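Local coordinates for CBS domain protein (Shewanella oneidensis, PDB 3LHH) that binds adenosine monophosphate between its tandem CBS domains, a probably regulatory part of a larger membrane protein of the CorC/CNNM type whose cellular role is not established, at residues I54-N60 / F78-N84; Q96-E100 / L109-K114; L128-F132 / V153-M158. Where two conformers were deposited one is given. Numbering follows the deposited sequence.

Contact 1: residues I54-N60 / F78-N84. With AMP (adenosine monophosphate), chain B.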
loop_
_atom_site.group_PDB
_atom_site.type_symbol
_atom_site.label_atom_id
_atom_site.label_comp_id
_atom_site.label_asym_id
_atom_site.label_seq_id
_atom_site.Cartn_x
_atom_site.Cartn_y
_atom_site.Cartn_z
ATOM N N ILE A 54 5.534 6.246 3.546
ATOM C CA ILE A 54 4.600 5.755 2.534
ATOM C C ILE A 54 4.467 6.689 1.342
ATOM O O ILE A 54 4.173 7.866 1.504
ATOM C CB ILE A 54 3.179 5.526 3.093
ATOM C CG1 ILE A 54 3.172 4.394 4.126
ATOM C CG2 ILE A 54 2.226 5.202 1.957
ATOM C CD1 ILE A 54 1.788 4.072 4.670
ATOM N N VAL A 55 4.658 6.154 0.137
ATOM C CA VAL A 55 4.477 6.940 -1.081
ATOM C C VAL A 55 3.099 6.633 -1.622
ATOM O O VAL A 55 2.797 5.472 -1.886
ATOM C CB VAL A 55 5.534 6.563 -2.148
ATOM C CG1 VAL A 55 5.275 7.303 -3.438
ATOM C CG2 VAL A 55 6.942 6.839 -1.625
ATOM N N PHE A 56 2.261 7.652 -1.792
ATOM C CA PHE A 56 0.837 7.416 -2.046
ATOM C C PHE A 56 0.252 8.314 -3.129
ATOM O O PHE A 56 0.822 9.349 -3.461
ATOM C CB PHE A 56 0.028 7.578 -0.750
ATOM C CG PHE A 56 0.024 8.987 -0.201
ATOM C CD1 PHE A 56 0.968 9.382 0.733
ATOM C CD2 PHE A 56 -0.938 9.904 -0.604
ATOM C CE1 PHE A 56 0.966 10.673 1.248
ATOM C CE2 PHE A 56 -0.946 11.202 -0.103
ATOM C CZ PHE A 56 0.006 11.585 0.826
ATOM N N LEU A 57 -0.877 7.901 -3.690
ATOM C CA LEU A 57 -1.593 8.721 -4.662
ATOM C C LEU A 57 -2.845 9.365 -4.042
ATOM O O LEU A 57 -3.462 8.797 -3.145
ATOM C CB LEU A 57 -1.963 7.882 -5.879
ATOM C CG LEU A 57 -0.810 7.101 -6.528
ATOM C CD1 LEU A 57 -1.275 6.472 -7.826
ATOM C CD2 LEU A 57 0.385 7.982 -6.774
ATOM N N ASP A 58 -3.202 10.558 -4.509
ATOM C CA ASP A 58 -4.323 11.311 -3.934
ATOM C C ASP A 58 -5.387 11.510 -5.004
ATOM O O ASP A 58 -5.165 12.153 -6.032
ATOM C CB ASP A 58 -3.840 12.656 -3.366
ATOM C CG ASP A 58 -4.913 13.402 -2.540
ATOM O OD1 ASP A 58 -6.132 13.230 -2.776
ATOM O OD2 ASP A 58 -4.516 14.193 -1.653
ATOM N N LEU A 59 -6.537 10.909 -4.768
ATOM C CA LEU A 59 -7.651 11.012 -5.685
ATOM C C LEU A 59 -8.161 12.435 -5.807
ATOM O O LEU A 59 -8.877 12.742 -6.751
ATOM C CB LEU A 59 -8.802 10.127 -5.206
ATOM C CG LEU A 59 -8.604 8.642 -5.415
ATOM C CD1 LEU A 59 -9.821 7.894 -4.907
ATOM C CD2 LEU A 59 -8.365 8.368 -6.896
ATOM N N ASN A 60 -7.839 13.291 -4.834
ATOM C CA ASN A 60 -8.244 14.703 -4.908
ATOM C C ASN A 60 -7.260 15.580 -5.692
ATOM O O ASN A 60 -7.498 16.784 -5.866
ATOM C CB ASN A 60 -8.504 15.302 -3.516
ATOM C CG ASN A 60 -9.798 14.755 -2.867
ATOM O OD1 ASN A 60 -9.908 14.683 -1.641
ATOM N ND2 ASN A 60 -10.763 14.365 -3.692
ATOM N N PHE A 78 0.827 1.401 -5.148
ATOM C CA PHE A 78 0.682 2.625 -4.358
ATOM C C PHE A 78 -0.650 2.656 -3.641
ATOM O O PHE A 78 -1.687 2.503 -4.275
ATOM C CB PHE A 78 0.776 3.843 -5.271
ATOM C CG PHE A 78 2.124 3.997 -5.920
ATOM C CD1 PHE A 78 3.095 4.779 -5.329
ATOM C CD2 PHE A 78 2.424 3.342 -7.105
ATOM C CE1 PHE A 78 4.360 4.937 -5.934
ATOM C CE2 PHE A 78 3.683 3.483 -7.704
ATOM C CZ PHE A 78 4.645 4.280 -7.111
ATOM N N PRO A 79 -0.620 2.871 -2.314
ATOM C CA PRO A 79 -1.832 3.194 -1.567
ATOM C C PRO A 79 -2.439 4.455 -2.155
ATOM O O PRO A 79 -1.709 5.352 -2.584
ATOM C CB PRO A 79 -1.311 3.478 -0.153
ATOM C CG PRO A 79 0.111 2.855 -0.126
ATOM C CD PRO A 79 0.601 3.024 -1.504
ATOM N N VAL A 80 -3.764 4.513 -2.178
ATOM C CA VAL A 80 -4.494 5.643 -2.730
ATOM C C VAL A 80 -5.442 6.175 -1.683
ATOM O O VAL A 80 -6.244 5.430 -1.109
ATOM C CB VAL A 80 -5.373 5.230 -3.918
ATOM C CG1 VAL A 80 -6.160 6.431 -4.420
ATOM C CG2 VAL A 80 -4.527 4.633 -5.018
ATOM N N CYS A 81 -5.386 7.473 -1.458
ATOM C CA CYS A 81 -6.219 8.049 -0.439
ATOM C C CYS A 81 -6.926 9.290 -0.969
ATOM O O CYS A 81 -6.865 9.597 -2.170
ATOM C CB CYS A 81 -5.357 8.390 0.770
ATOM S SG CYS A 81 -4.249 9.751 0.424
ATOM N N ARG A 82 -7.625 9.975 -0.069
ATOM C CA ARG A 82 -8.225 11.260 -0.391
ATOM C C ARG A 82 -7.697 12.288 0.576
ATOM O O ARG A 82 -7.849 12.148 1.784
ATOM C CB ARG A 82 -9.744 11.200 -0.318
ATOM C CG ARG A 82 -10.376 10.466 -1.473
ATOM C CD ARG A 82 -11.844 10.807 -1.587
ATOM N NE ARG A 82 -12.578 9.778 -2.315
ATOM C CZ ARG A 82 -12.841 9.821 -3.614
ATOM N NH1 ARG A 82 -12.434 10.851 -4.346
ATOM N NH2 ARG A 82 -13.519 8.829 -4.177
ATOM N N ASN A 83 -7.052 13.308 0.027
ATOM C CA ASN A 83 -6.476 14.397 0.817
ATOM C C ASN A 83 -5.291 13.955 1.661
ATOM O O ASN A 83 -4.229 14.565 1.620
ATOM C CB ASN A 83 -7.540 15.060 1.708
ATOM C CG ASN A 83 -8.758 15.505 0.928
ATOM O OD1 ASN A 83 -9.897 15.241 1.322
ATOM N ND2 ASN A 83 -8.525 16.162 -0.198
ATOM N N ASN A 84 -5.469 12.893 2.432
ATOM C CA ASN A 84 -4.387 12.410 3.270
ATOM C C ASN A 84 -4.511 10.926 3.523
ATOM O O ASN A 84 -5.538 10.311 3.253
ATOM C CB ASN A 84 -4.314 13.178 4.603
ATOM C CG ASN A 84 -5.549 12.966 5.472
ATOM O OD1 ASN A 84 -5.722 11.908 6.079
ATOM N ND2 ASN A 84 -6.413 13.977 5.535
HETATM P P AMP B . 8.730 -2.535 -4.689
HETATM O O1P AMP B . 9.468 -1.212 -4.669
HETATM O O2P AMP B . 7.320 -2.416 -5.200
HETATM O O3P AMP B . 9.505 -3.705 -5.245
HETATM O "O5'" AMP B . 8.686 -2.869 -3.122
HETATM C "C5'" AMP B . 9.906 -3.119 -2.415
HETATM C "C4'" AMP B . 9.814 -2.587 -0.984
HETATM O "O4'" AMP B . 9.627 -1.162 -0.960
HETATM C "C3'" AMP B . 8.610 -3.136 -0.225
HETATM O "O3'" AMP B . 8.850 -4.436 0.345
HETATM C "C2'" AMP B . 8.390 -2.066 0.823
HETATM O "O2'" AMP B . 9.440 -2.219 1.780
HETATM C "C1'" AMP B . 8.691 -0.786 0.067
HETATM N N9 AMP B . 7.496 -0.203 -0.613
HETATM C C8 AMP B . 6.788 -0.776 -1.607
HETATM N N7 AMP B . 5.779 0.019 -2.036
HETATM C C5 AMP B . 5.831 1.139 -1.291
HETATM C C6 AMP B . 5.062 2.400 -1.237
HETATM N N6 AMP B . 4.003 2.624 -2.063
HETATM N N1 AMP B . 5.458 3.323 -0.342
HETATM C C2 AMP B . 6.514 3.116 0.480
HETATM N N3 AMP B . 7.254 1.990 0.482
HETATM C C4 AMP B . 6.960 0.986 -0.367
#

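Contact 2: residues Q96-E100 / L109-K114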
loop_
_atom_site.group_PDB
_atom_site.type_symbol
_atom_site.label_atom_id
_atom_site.label_comp_id
_atom_site.label_asym_id
_atom_site.label_seq_id
_atom_site.Cartn_x
_atom_site.Cartn_y
_atom_site.Cartn_z
ATOM N N GLN A 96 -0.476 -0.927 -14.243
ATOM C CA GLN A 96 -1.785 -0.754 -14.840
ATOM C C GLN A 96 -2.023 0.706 -15.181
ATOM O O GLN A 96 -2.499 1.030 -16.269
ATOM C CB GLN A 96 -2.878 -1.268 -13.914
ATOM C CG GLN A 96 -4.256 -1.207 -14.546
ATOM C CD GLN A 96 -5.375 -1.658 -13.610
ATOM O OE1 GLN A 96 -5.160 -1.889 -12.416
ATOM N NE2 GLN A 96 -6.582 -1.779 -14.156
ATOM N N LEU A 97 -1.670 1.585 -14.251
ATOM C CA LEU A 97 -1.921 3.005 -14.410
ATOM C C LEU A 97 -1.154 3.472 -15.639
ATOM O O LEU A 97 -1.692 4.134 -16.530
ATOM C CB LEU A 97 -1.399 3.738 -13.184
ATOM C CG LEU A 97 -2.130 4.987 -12.707
ATOM C CD1 LEU A 97 -1.145 5.874 -12.018
ATOM C CD2 LEU A 97 -2.812 5.712 -13.846
ATOM N N LEU A 98 0.123 3.113 -15.676
ATOM C CA LEU A 98 0.985 3.530 -16.757
ATOM C C LEU A 98 0.584 2.848 -18.048
ATOM O O LEU A 98 0.552 3.482 -19.099
ATOM C CB LEU A 98 2.416 3.161 -16.441
ATOM C CG LEU A 98 2.911 3.813 -15.167
ATOM C CD1 LEU A 98 4.253 3.212 -14.829
ATOM C CD2 LEU A 98 2.993 5.332 -15.354
ATOM N N SER A 99 0.288 1.553 -17.968
ATOM C CA SER A 99 -0.177 0.819 -19.141
ATOM C C SER A 99 -1.324 1.577 -19.763
ATOM O O SER A 99 -1.271 1.927 -20.938
ATOM C CB SER A 99 -0.646 -0.596 -18.784
ATOM O OG SER A 99 0.450 -1.441 -18.490
ATOM N N GLU A 100 -2.357 1.827 -18.962
ATOM C CA GLU A 100 -3.578 2.459 -19.444
ATOM C C GLU A 100 -3.423 3.946 -19.714
ATOM O O GLU A 100 -4.346 4.589 -20.205
ATOM C CB GLU A 100 -4.691 2.278 -18.430
ATOM C CG GLU A 100 -5.206 0.865 -18.319
ATOM C CD GLU A 100 -6.503 0.811 -17.552
ATOM O OE1 GLU A 100 -7.002 -0.305 -17.292
ATOM O OE2 GLU A 100 -7.023 1.894 -17.208
ATOM N N LEU A 109 -8.628 7.771 -12.314
ATOM C CA LEU A 109 -7.841 7.078 -11.304
ATOM C C LEU A 109 -8.674 6.165 -10.408
ATOM O O LEU A 109 -8.255 5.052 -10.064
ATOM C CB LEU A 109 -7.102 8.094 -10.440
ATOM C CG LEU A 109 -5.998 7.480 -9.586
ATOM C CD1 LEU A 109 -5.180 6.546 -10.430
ATOM C CD2 LEU A 109 -5.118 8.564 -8.968
ATOM N N VAL A 110 -9.855 6.635 -10.029
ATOM C CA VAL A 110 -10.676 5.915 -9.062
ATOM C C VAL A 110 -11.089 4.549 -9.609
ATOM O O VAL A 110 -11.458 3.652 -8.855
ATOM C CB VAL A 110 -11.921 6.740 -8.648
ATOM C CG1 VAL A 110 -12.824 6.989 -9.850
ATOM C CG2 VAL A 110 -12.682 6.041 -7.537
ATOM N N ASP A 111 -10.998 4.393 -10.924
ATOM C CA ASP A 111 -11.418 3.169 -11.593
ATOM C C ASP A 111 -10.394 2.037 -11.460
ATOM O O ASP A 111 -10.716 0.867 -11.655
ATOM C CB ASP A 111 -11.695 3.457 -13.073
ATOM C CG ASP A 111 -12.951 4.300 -13.283
ATOM O OD1 ASP A 111 -13.743 4.470 -12.323
ATOM O OD2 ASP A 111 -13.149 4.789 -14.417
ATOM N N LEU A 112 -9.156 2.382 -11.128
ATOM C CA LEU A 112 -8.113 1.377 -11.013
ATOM C C LEU A 112 -7.866 0.981 -9.559
ATOM O O LEU A 112 -7.047 0.111 -9.281
ATOM C CB LEU A 112 -6.811 1.848 -11.672
ATOM C CG LEU A 112 -6.828 2.004 -13.199
ATOM C CD1 LEU A 112 -7.700 3.186 -13.590
ATOM C CD2 LEU A 112 -5.424 2.173 -13.753
ATOM N N VAL A 113 -8.575 1.609 -8.629
ATOM C CA VAL A 113 -8.324 1.334 -7.225
ATOM C C VAL A 113 -8.763 -0.082 -6.878
ATOM O O VAL A 113 -9.856 -0.498 -7.237
ATOM C CB VAL A 113 -9.070 2.325 -6.322
ATOM C CG1 VAL A 113 -8.844 1.987 -4.845
ATOM C CG2 VAL A 113 -8.634 3.743 -6.626
ATOM N N LYS A 114 -7.907 -0.823 -6.183
ATOM C CA LYS A 114 -8.261 -2.161 -5.715
ATOM C C LYS A 114 -8.348 -2.126 -4.201
ATOM O O LYS A 114 -7.774 -1.233 -3.561
ATOM C CB LYS A 114 -7.212 -3.184 -6.150
ATOM C CG LYS A 114 -6.801 -3.081 -7.616
ATOM C CD LYS A 114 -7.968 -3.381 -8.545
ATOM C CE LYS A 114 -7.598 -3.158 -10.002
ATOM N NZ LYS A 114 -8.747 -3.453 -10.908
HETATM O O HOH W 1 -4.756 -1.172 -10.020
#

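Contact 3: residues L128-F132 / V153-M158. With AMP (adenosine monophosphate), chain B.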
loop_
_atom_site.group_PDB
_atom_site.type_symbol
_atom_site.label_atom_id
_atom_site.label_comp_id
_atom_site.label_asym_id
_atom_site.label_seq_id
_atom_site.Cartn_x
_atom_site.Cartn_y
_atom_site.Cartn_z
ATOM N N LEU A 128 0.123 -12.232 11.382
ATOM C CA LEU A 128 0.277 -11.375 10.207
ATOM C C LEU A 128 0.610 -12.227 8.969
ATOM O O LEU A 128 -0.005 -12.079 7.907
ATOM C CB LEU A 128 1.385 -10.354 10.444
ATOM C CG LEU A 128 1.569 -9.316 9.343
ATOM C CD1 LEU A 128 0.285 -8.507 9.154
ATOM C CD2 LEU A 128 2.721 -8.411 9.684
ATOM N N LEU A 129 1.589 -13.114 9.121
ATOM C CA LEU A 129 1.950 -14.071 8.082
ATOM C C LEU A 129 0.735 -14.824 7.533
ATOM O O LEU A 129 0.535 -14.911 6.317
ATOM C CB LEU A 129 2.929 -15.086 8.648
ATOM C CG LEU A 129 4.332 -15.100 8.079
ATOM C CD1 LEU A 129 5.006 -13.786 8.388
ATOM C CD2 LEU A 129 5.090 -16.234 8.697
ATOM N N GLU A 130 -0.063 -15.392 8.431
ATOM C CA GLU A 130 -1.258 -16.115 8.017
ATOM C C GLU A 130 -2.274 -15.225 7.316
ATOM O O GLU A 130 -2.936 -15.674 6.378
ATOM C CB GLU A 130 -1.927 -16.823 9.199
ATOM C CG GLU A 130 -1.585 -18.299 9.239
ATOM C CD GLU A 130 -1.608 -18.943 7.842
ATOM O OE1 GLU A 130 -2.653 -18.850 7.141
ATOM O OE2 GLU A 130 -0.578 -19.537 7.452
ATOM N N HIS A 131 -2.401 -13.974 7.771
ATOM C CA HIS A 131 -3.280 -13.017 7.095
ATOM C C HIS A 131 -2.826 -12.828 5.635
ATOM O O HIS A 131 -3.652 -12.826 4.722
ATOM C CB HIS A 131 -3.352 -11.670 7.835
ATOM C CG HIS A 131 -4.217 -10.652 7.148
ATOM N ND1 HIS A 131 -3.750 -9.831 6.142
ATOM C CD2 HIS A 131 -5.530 -10.356 7.292
ATOM C CE1 HIS A 131 -4.731 -9.059 5.711
ATOM N NE2 HIS A 131 -5.823 -9.363 6.388
ATOM N N PHE A 132 -1.516 -12.704 5.412
ATOM C CA PHE A 132 -0.995 -12.574 4.041
ATOM C C PHE A 132 -1.304 -13.810 3.184
ATOM O O PHE A 132 -1.773 -13.708 2.044
ATOM C CB PHE A 132 0.527 -12.345 4.041
ATOM C CG PHE A 132 0.940 -10.892 4.159
ATOM C CD1 PHE A 132 1.501 -10.403 5.334
ATOM C CD2 PHE A 132 0.775 -10.025 3.095
ATOM C CE1 PHE A 132 1.890 -9.063 5.438
ATOM C CE2 PHE A 132 1.168 -8.693 3.188
ATOM C CZ PHE A 132 1.727 -8.218 4.361
ATOM N N VAL A 153 2.656 -2.974 5.747
ATOM C CA VAL A 153 3.548 -4.125 5.610
ATOM C C VAL A 153 3.371 -4.753 4.234
ATOM O O VAL A 153 2.247 -4.882 3.745
ATOM C CB VAL A 153 3.280 -5.171 6.706
ATOM C CG1 VAL A 153 4.325 -6.300 6.645
ATOM C CG2 VAL A 153 3.350 -4.518 8.032
ATOM N N THR A 154 4.479 -5.135 3.602
ATOM C CA THR A 154 4.409 -5.857 2.341
ATOM C C THR A 154 4.757 -7.347 2.496
ATOM O O THR A 154 5.520 -7.748 3.371
ATOM C CB THR A 154 5.335 -5.246 1.267
ATOM O OG1 THR A 154 6.703 -5.472 1.630
ATOM C CG2 THR A 154 5.087 -3.749 1.116
ATOM N N LEU A 155 4.202 -8.165 1.619
ATOM C CA LEU A 155 4.544 -9.582 1.602
ATOM C C LEU A 155 6.052 -9.715 1.406
ATOM O O LEU A 155 6.724 -10.488 2.107
ATOM C CB LEU A 155 3.799 -10.279 0.472
ATOM C CG LEU A 155 4.187 -11.740 0.255
ATOM C CD1 LEU A 155 3.724 -12.559 1.424
ATOM C CD2 LEU A 155 3.588 -12.248 -1.053
ATOM N N GLN A 156 6.581 -8.937 0.463
ATOM C CA GLN A 156 8.011 -8.939 0.166
ATOM C C GLN A 156 8.831 -8.769 1.435
ATOM O O GLN A 156 9.771 -9.516 1.694
ATOM C CB GLN A 156 8.345 -7.810 -0.812
ATOM C CG GLN A 156 8.889 -8.270 -2.158
ATOM C CD GLN A 156 10.365 -7.935 -2.357
ATOM O OE1 GLN A 156 10.734 -6.775 -2.568
ATOM N NE2 GLN A 156 11.213 -8.960 -2.304
ATOM N N ASP A 157 8.478 -7.758 2.222
ATOM C CA ASP A 157 9.195 -7.495 3.459
ATOM C C ASP A 157 9.009 -8.623 4.452
ATOM O O ASP A 157 9.908 -8.941 5.222
ATOM C CB ASP A 157 8.745 -6.166 4.067
ATOM C CG ASP A 157 9.310 -4.974 3.318
ATOM O OD1 ASP A 157 10.215 -5.188 2.485
ATOM O OD2 ASP A 157 8.854 -3.831 3.558
HETATM N N MSE A 158 7.822 -9.210 4.446
HETATM C CA MSE A 158 7.541 -10.346 5.300
HETATM C C MSE A 158 8.386 -11.569 4.952
HETATM O O MSE A 158 8.852 -12.278 5.840
HETATM C CB MSE A 158 6.062 -10.696 5.244
HETATM C CG MSE A 158 5.227 -9.801 6.122
HETATM SE SE MSE A 158 5.162 -10.452 7.960
HETATM C CE MSE A 158 7.042 -10.861 8.283
HETATM P P AMP B . 8.730 -2.535 -4.689
HETATM O O1P AMP B . 9.468 -1.212 -4.669
HETATM O O2P AMP B . 7.320 -2.416 -5.200
HETATM O O3P AMP B . 9.505 -3.705 -5.245
HETATM O "O5'" AMP B . 8.686 -2.869 -3.122
HETATM C "C5'" AMP B . 9.906 -3.119 -2.415
HETATM C "C4'" AMP B . 9.814 -2.587 -0.984
HETATM O "O4'" AMP B . 9.627 -1.162 -0.960
HETATM C "C3'" AMP B . 8.610 -3.136 -0.225
HETATM O "O3'" AMP B . 8.850 -4.436 0.345
HETATM C "C2'" AMP B . 8.390 -2.066 0.823
HETATM O "O2'" AMP B . 9.440 -2.219 1.780
HETATM C "C1'" AMP B . 8.691 -0.786 0.067
HETATM N N9 AMP B . 7.496 -0.203 -0.613
HETATM C C8 AMP B . 6.788 -0.776 -1.607
HETATM N N7 AMP B . 5.779 0.019 -2.036
HETATM C C5 AMP B . 5.831 1.139 -1.291
HETATM C C6 AMP B . 5.062 2.400 -1.237
HETATM N N6 AMP B . 4.003 2.624 -2.063
HETATM N N1 AMP B . 5.458 3.323 -0.342
HETATM C C2 AMP B . 6.514 3.116 0.480
HETATM N N3 AMP B . 7.254 1.990 0.482
HETATM C C4 AMP B . 6.960 0.986 -0.367
#

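Contact 1: residues I54-N60 / F78-N84
Phe-78, in strand 77-81, sets its CB against Leu-57 CG (3.8 Å) and its CE1 against Val-55 CG1 (3.6 Å); Leu-57 and Phe-78 meet Val-70 of helix 63-71. Pro-79, unable to donate a backbone hydrogen bond, still accepts one: Leu-57 N to Pro-79 O, 2.9 Å. Its ring touches Ile-54 and lies with CD 3.5 Å from AMP N6. Val-80 pairs with Leu-57 in parallel, and its CG1 meets Leu-59 CG at 3.4 Å; beta-branching suits such an extended, buried site. Cys-81 N donates to Leu-57 O and Cys-81 O accepts from Leu-59 N, both 2.9 Å, while its small SG sits 4.3 Å from the Phe-56 ring centroid. Beyond the strand, Asn-83 N reaches Asp-58 OD1 (3.0 Å), which closes an Asx turn with Asn-60 N (2.7 Å). Just before the parallel pairing of this beta-alpha-beta unit, Val-55 N donates to AMP N1 (3.0 Å) and Val-55 O accepts from AMP N6 (3.1 Å): backbone bonds, independent of side-chain identity.

Contact 2: residues Q96-E100 / L109-K114
Leu-112 gives up more surface here than any other residue, and its CA-to-CB bond points at helix 94-102. With chi1 m and chi2 p, it brings CD2 within 3.7 Å of both Gln-96 CG and Leu-97 CA, and within 3.8 Å of Glu-100 OE2. A branched aliphatic side chain suits this spot, since a single methyl can meet residues one turn apart on the helix. Gln-96 combines two roles: its extended methylene chain (chi1 and chi2 both t) lies against Leu-112, while its amide stays polar. One water donates to Gln-96 OE1 (2.5 Å) and to Leu-112 O (2.7 Å), bridging side chain and loop backbone where no direct hydrogen bond crosses. On the amide's other arm, Gln-96 NE2 makes a weak bond to Glu-100 OE1 (3.5 Å), along the same helix face. The contact packs the second helix of the first CBS domain, which follows strand 88-93, against the loop that runs from helix 94-102 to strand 117-120. Leu-97, the third main contributor, is buried, with its CG 4.1 Å from Leu-109 CD1; Leu-67 and Val-70 of helix 63-71 and Leu-107 enlarge this apolar cluster. Toward the surface, Lys-114 contributes the aliphatic part of its chain, CE lying 3.7 Å from Gln-96 OE1.

Contact 3: residues L128-F132 / V153-M158
Phe-132 is the central residue of this buried junction, where helix 125-135 packs on the end of strand 149-154 and the start of helix 155-163. Its chi1 of -87°, in the m range, carries the ring toward the strand-helix turn: Leu-155 CA lies over one ring face, and Val-153 O sits at the edge, 3.4 Å from Phe-132 CZ. A flat aromatic ring suits a site bounded by backbone as much as by side chains. Met-158, present as selenomethionine, curls with chi1 and chi2 both m and chi3 p. This folded conformer sets its SE 3.6 Å from Leu-128 CD2 and 3.4 Å from Leu-129 CD1, while its CG lies 3.5 Å from Phe-132 CE1; the SE is 5.4 Å from the ring centroid in an oblique Met-aromatic contact. Leu-128, t then p, also places CD2 4.0 Å from Val-153 CG1. Leu-129 departs from the wells at chi1 (-115°), and the end of its side chain comes nearer the other segment than its CB direction suggests. The CA-to-CB bond of Thr-154 points away; Thr-154 is the N-cap residue of helix 155-163, and in the p rotamer its OG1 accepts from Asp-157 N (3.0 Å) and donates to AMP O3' (2.7 Å). Asp-157 accepts from the ribose through OD1 to O3' (2.6 Å) and OD2 to O2' (2.5 Å, very short). The chemistry is therefore divided by face: apolar packing joins the two helices of the second CBS domain, while the polar side of the same helix start binds the ribose diol.

How the contacts relate
The three contacts come in series: contact 1 closes before contact 2 opens, and contact 2 before contact 3. Contacts 1 and 2 have centres 13 Å apart and touch: Leu-59 CD2 packs on Leu-109 CG (3.7 Å) and Leu-57 CD1 on Leu-97 CD1 (4.2 Å), sharing one apolar core beside the sheet of strands 57-58, 77-81 and 88-93. Contact 3 lies across the chain's centre, where helices 125-135 and 155-163 meet the end of strand 149-154 of the other sheet, its centre 21 Å from contact 1 and 24 Å from contact 2. AMP spans the gap, its base held at contact 1 and its ribose at contact 3, so nucleotide binding draws on both CBS domains.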